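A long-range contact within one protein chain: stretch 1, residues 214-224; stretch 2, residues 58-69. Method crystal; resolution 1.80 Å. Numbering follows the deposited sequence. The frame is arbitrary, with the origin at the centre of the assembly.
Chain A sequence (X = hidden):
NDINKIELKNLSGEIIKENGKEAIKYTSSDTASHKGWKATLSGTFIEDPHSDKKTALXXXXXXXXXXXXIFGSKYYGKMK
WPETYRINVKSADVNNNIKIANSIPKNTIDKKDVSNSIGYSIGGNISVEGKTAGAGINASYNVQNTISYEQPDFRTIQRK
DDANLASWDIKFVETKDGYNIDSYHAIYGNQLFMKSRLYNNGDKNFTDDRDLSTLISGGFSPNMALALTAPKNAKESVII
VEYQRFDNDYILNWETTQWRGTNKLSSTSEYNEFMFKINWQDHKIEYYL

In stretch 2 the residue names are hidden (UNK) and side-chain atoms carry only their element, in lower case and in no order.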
# COMPACT_ATOMS: atom_id res chain seq x y z
N THR A 214 -4.28 11.92 7.41
CA THR A 214 -4.62 10.67 8.11
C THR A 214 -3.56 9.57 7.92
O THR A 214 -3.44 8.69 8.76
CB THR A 214 -6.01 10.13 7.70
OG1 THR A 214 -6.03 9.86 6.29
CG2 THR A 214 -7.07 11.12 8.03
N LEU A 215 -2.77 9.63 6.84
CA LEU A 215 -1.66 8.67 6.65
C LEU A 215 -0.53 8.89 7.65
O LEU A 215 0.29 8.00 7.91
CB LEU A 215 -1.12 8.76 5.21
CG LEU A 215 -1.81 7.82 4.21
CD1 LEU A 215 -3.32 8.13 3.99
CD2 LEU A 215 -1.07 7.90 2.84
N ILE A 216 -0.49 10.08 8.24
CA ILE A 216 0.49 10.37 9.30
C ILE A 216 -0.11 10.17 10.70
O ILE A 216 0.50 9.56 11.59
CB ILE A 216 1.10 11.78 9.11
CG1 ILE A 216 1.95 11.77 7.82
CG2 ILE A 216 1.96 12.20 10.32
CD1 ILE A 216 2.36 13.16 7.33
N SER A 217 -1.31 10.69 10.91
CA SER A 217 -1.93 10.57 12.23
C SER A 217 -2.40 9.14 12.53
O SER A 217 -2.36 8.70 13.67
CB SER A 217 -3.09 11.55 12.37
OG SER A 217 -4.09 11.25 11.41
N GLY A 218 -2.80 8.40 11.51
CA GLY A 218 -3.41 7.09 11.72
C GLY A 218 -2.67 5.95 11.04
O GLY A 218 -2.26 5.00 11.69
N GLY A 219 -2.53 6.04 9.73
CA GLY A 219 -1.92 4.95 8.95
C GLY A 219 -2.50 4.89 7.56
O GLY A 219 -3.33 5.75 7.17
N PHE A 220 -2.06 3.91 6.79
CA PHE A 220 -2.44 3.81 5.39
C PHE A 220 -3.29 2.56 5.20
O PHE A 220 -3.01 1.52 5.81
CB PHE A 220 -1.18 3.78 4.50
CG PHE A 220 -1.46 3.58 3.02
CD1 PHE A 220 -2.35 4.42 2.34
CD2 PHE A 220 -0.80 2.58 2.30
CE1 PHE A 220 -2.61 4.26 0.98
CE2 PHE A 220 -1.05 2.39 0.93
CZ PHE A 220 -1.97 3.24 0.27
N SER A 221 -4.33 2.67 4.37
CA SER A 221 -5.18 1.53 4.06
C SER A 221 -5.02 1.12 2.60
O SER A 221 -5.84 1.52 1.76
CB SER A 221 -6.66 1.85 4.31
OG SER A 221 -6.88 2.21 5.65
N PRO A 222 -3.99 0.33 2.30
CA PRO A 222 -3.75 0.01 0.90
C PRO A 222 -4.88 -0.83 0.28
O PRO A 222 -5.54 -1.62 0.98
CB PRO A 222 -2.44 -0.78 0.94
CG PRO A 222 -2.43 -1.42 2.32
CD PRO A 222 -3.01 -0.32 3.20
N ASN A 223 -5.10 -0.63 -1.02
CA ASN A 223 -6.04 -1.46 -1.78
C ASN A 223 -5.45 -1.52 -3.17
O ASN A 223 -5.41 -0.51 -3.88
CB ASN A 223 -7.46 -0.85 -1.79
CG ASN A 223 -8.55 -1.79 -2.36
OD1 ASN A 223 -9.66 -1.33 -2.66
ND2 ASN A 223 -8.25 -3.09 -2.51
N MET A 224 -4.93 -2.69 -3.53
CA MET A 224 -4.33 -2.91 -4.83
C MET A 224 -4.94 -4.19 -5.38
O MET A 224 -5.50 -4.98 -4.64
CB MET A 224 -2.80 -3.06 -4.76
CG MET A 224 -2.05 -1.79 -4.46
SD MET A 224 -2.01 -1.41 -2.68
CE MET A 224 -1.12 0.15 -2.73
N UNK A 58 -7.06 -10.96 -8.04
CA UNK A 58 -6.82 -10.88 -6.61
C UNK A 58 -6.99 -9.44 -6.12
O UNK A 58 -6.62 -8.50 -6.81
c UNK A 58 -5.07 -12.84 -6.67
c UNK A 58 -3.70 -13.22 -6.16
c UNK A 58 -6.11 -13.80 -6.13
c UNK A 58 -5.40 -11.39 -6.27
N UNK A 59 -7.55 -9.28 -4.93
CA UNK A 59 -7.72 -7.95 -4.36
C UNK A 59 -7.04 -7.94 -3.01
O UNK A 59 -7.38 -8.75 -2.16
c UNK A 59 -9.22 -7.66 -4.19
o UNK A 59 -9.15 -5.26 -4.22
c UNK A 59 -9.50 -6.26 -3.63
n UNK A 59 -10.17 -6.22 -2.49
N UNK A 60 -6.09 -7.04 -2.81
CA UNK A 60 -5.42 -6.89 -1.51
C UNK A 60 -5.99 -5.67 -0.80
O UNK A 60 -6.00 -4.56 -1.37
c UNK A 60 -3.24 -7.34 0.67
c UNK A 60 -1.68 -5.92 -0.75
c UNK A 60 -3.90 -6.73 -1.70
c UNK A 60 -3.16 -6.27 -0.44
N UNK A 61 -6.49 -5.86 0.43
CA UNK A 61 -6.87 -4.74 1.27
C UNK A 61 -6.16 -4.87 2.58
O UNK A 61 -5.99 -5.98 3.10
c UNK A 61 -9.26 -4.75 0.44
o UNK A 61 -11.34 -4.20 1.40
c UNK A 61 -10.65 -5.10 0.87
c UNK A 61 -8.37 -4.77 1.60
o UNK A 61 -11.02 -6.29 0.76
N UNK A 62 -5.75 -3.75 3.14
CA UNK A 62 -5.01 -3.86 4.37
C UNK A 62 -4.87 -2.58 5.13
O UNK A 62 -5.57 -1.59 4.87
N UNK A 63 -3.98 -2.62 6.11
CA UNK A 63 -3.73 -1.46 6.92
C UNK A 63 -2.32 -1.51 7.46
O UNK A 63 -1.86 -2.57 7.94
c UNK A 63 -5.08 1.10 8.34
c UNK A 63 -3.83 1.08 10.84
c UNK A 63 -4.59 -0.12 8.87
c UNK A 63 -4.72 -1.38 8.08
c UNK A 63 -3.96 -0.11 10.10
c UNK A 63 -4.32 2.28 10.31
c UNK A 63 -4.95 2.28 9.07
N UNK A 64 -1.65 -0.36 7.39
CA UNK A 64 -0.33 -0.19 7.99
C UNK A 64 -0.42 1.00 8.96
O UNK A 64 -0.64 2.14 8.51
c UNK A 64 2.15 0.22 7.64
c UNK A 64 0.79 0.06 6.94
c UNK A 64 1.64 -0.70 4.58
c UNK A 64 0.85 -1.06 5.89
N UNK A 65 -0.25 0.76 10.27
CA UNK A 65 -0.32 1.89 11.23
C UNK A 65 0.78 2.91 10.98
O UNK A 65 1.86 2.55 10.50
c UNK A 65 -0.11 1.24 12.61
c UNK A 65 0.07 -0.53 10.92
c UNK A 65 -0.04 -0.23 12.38
N UNK A 66 0.51 4.18 11.26
CA UNK A 66 1.51 5.22 11.00
C UNK A 66 2.64 5.14 12.03
O UNK A 66 3.79 5.48 11.74
o UNK A 66 0.35 6.93 12.33
c UNK A 66 0.88 6.62 11.04
N UNK A 67 2.28 4.71 13.23
CA UNK A 67 3.19 4.73 14.39
C UNK A 67 3.81 6.11 14.62
O UNK A 67 4.95 6.23 15.06
c UNK A 67 4.28 3.67 14.25
o UNK A 67 4.33 3.29 16.59
o UNK A 67 6.24 3.35 15.53
c UNK A 67 5.01 3.40 15.54
N UNK A 68 3.04 7.16 14.35
CA UNK A 68 3.52 8.52 14.64
C UNK A 68 3.73 8.66 16.14
O UNK A 68 2.89 8.24 16.92
c UNK A 68 3.07 10.99 14.27
c UNK A 68 1.74 12.20 16.03
c UNK A 68 2.51 9.58 14.21
n UNK A 68 0.76 13.27 16.30
c UNK A 68 1.98 12.03 14.56
N UNK A 69 4.86 9.24 16.53
CA UNK A 69 5.22 9.33 17.96
C UNK A 69 5.87 10.67 18.18
O UNK A 69 6.60 11.13 17.33
c UNK A 69 6.63 5.76 18.66
o UNK A 69 7.76 6.02 19.08
c UNK A 69 5.69 6.85 18.22
c UNK A 69 6.24 8.24 18.33
n UNK A 69 6.16 4.53 18.58

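Position 58 has four side-chain carbons, forked at the second, and no heteroatom: Leu 58. It scarcely touches stretch 1, and the end of its side chain leads away.

Position 59 has two carbons, the second carrying one oxygen and one nitrogen, which defines Asn 59. Its OD1 accepts a hydrogen bond from Asn 223 ND2 (2.9 Å, N-H...O angle 141°); because ND2 is the donor, the amide oxygen of Asn 59 must face it.

Position 60 repeats the pattern of four carbons forked at the second, hence Leu 60. It pairs with Met 224 in antiparallel register: Leu 60 N donates to Met 224 O (2.8 Å) and Met 224 N to Leu 60 O (3.1 Å). The two side chains lie on the same face of the sheet. Leu 60 O also accepts from Asn 223 ND2 at 2.9 Å (158°), so that one amide group joins a side chain and a backbone carbonyl.

Position 61 carries three carbons, the third bearing two oxygens: Glu 61. Its CG lies 3.5 Å from Asn 223 ND2, a contact between side chains on one face, opposite that of Leu 60 and Met 224.

Position 62 has no side-chain atoms and is Gly 62. Its N donates to Pro 222 O (3.0 Å, 142°), while its O lies 3.2 Å from Ser 221 CA in a CA-H...O contact.

Position 63 has one carbon followed by a six-carbon ring without a hydroxyl, so it is Phe 63. Ser 221 OG sits at the ring edge, 3.4 Å from CD1, and Gly 219 CA approaches CZ to 3.8 Å.

Position 64 has four carbons, forked at the first with one arm two carbons long: Ile 64. Ile 64 N to Phe 220 O and Phe 220 N to Ile 64 O are both 2.8 Å, at 167° and 158°, a reciprocal pair.

Position 65 has three carbons closing a ring onto the backbone N, which identifies Pro 65. It forms a non-hydrogen-bonded pair with Gly 219, the CA atoms 4.1 Å apart.

Position 66 has one carbon and one oxygen, Ser 66. Its OG donates to Ile 216 O (2.7 Å) and its N to Gly 218 O (2.9 Å, 158°), so this residue ties the strand's end to the helix terminus.

Position 67 has two carbons, the second with two oxygens: Asp 67, which makes no contact with stretch 1.

Position 68 has four carbons in a row ending in nitrogen, Lys 68. Its CB lies 3.3 Å from Ile 216 O, and its CD packs 4.2 Å from Ile 216 CG2.

Position 69 has three carbons, the third carrying oxygen and nitrogen: Gln 69, out of reach of stretch 1.

The contact is chiefly an antiparallel backbone ladder, extended by Asn 223 and Ser 66. Gly 219 permits the close approach: an ideal CB there would stand 2.4 Å from Ile 64 O and 2.7 Å from Phe 63 CZ, both clashes. Together the stretches bury 740 Å².

Stretch 2 58-69: LNLEGFIPSDKQ
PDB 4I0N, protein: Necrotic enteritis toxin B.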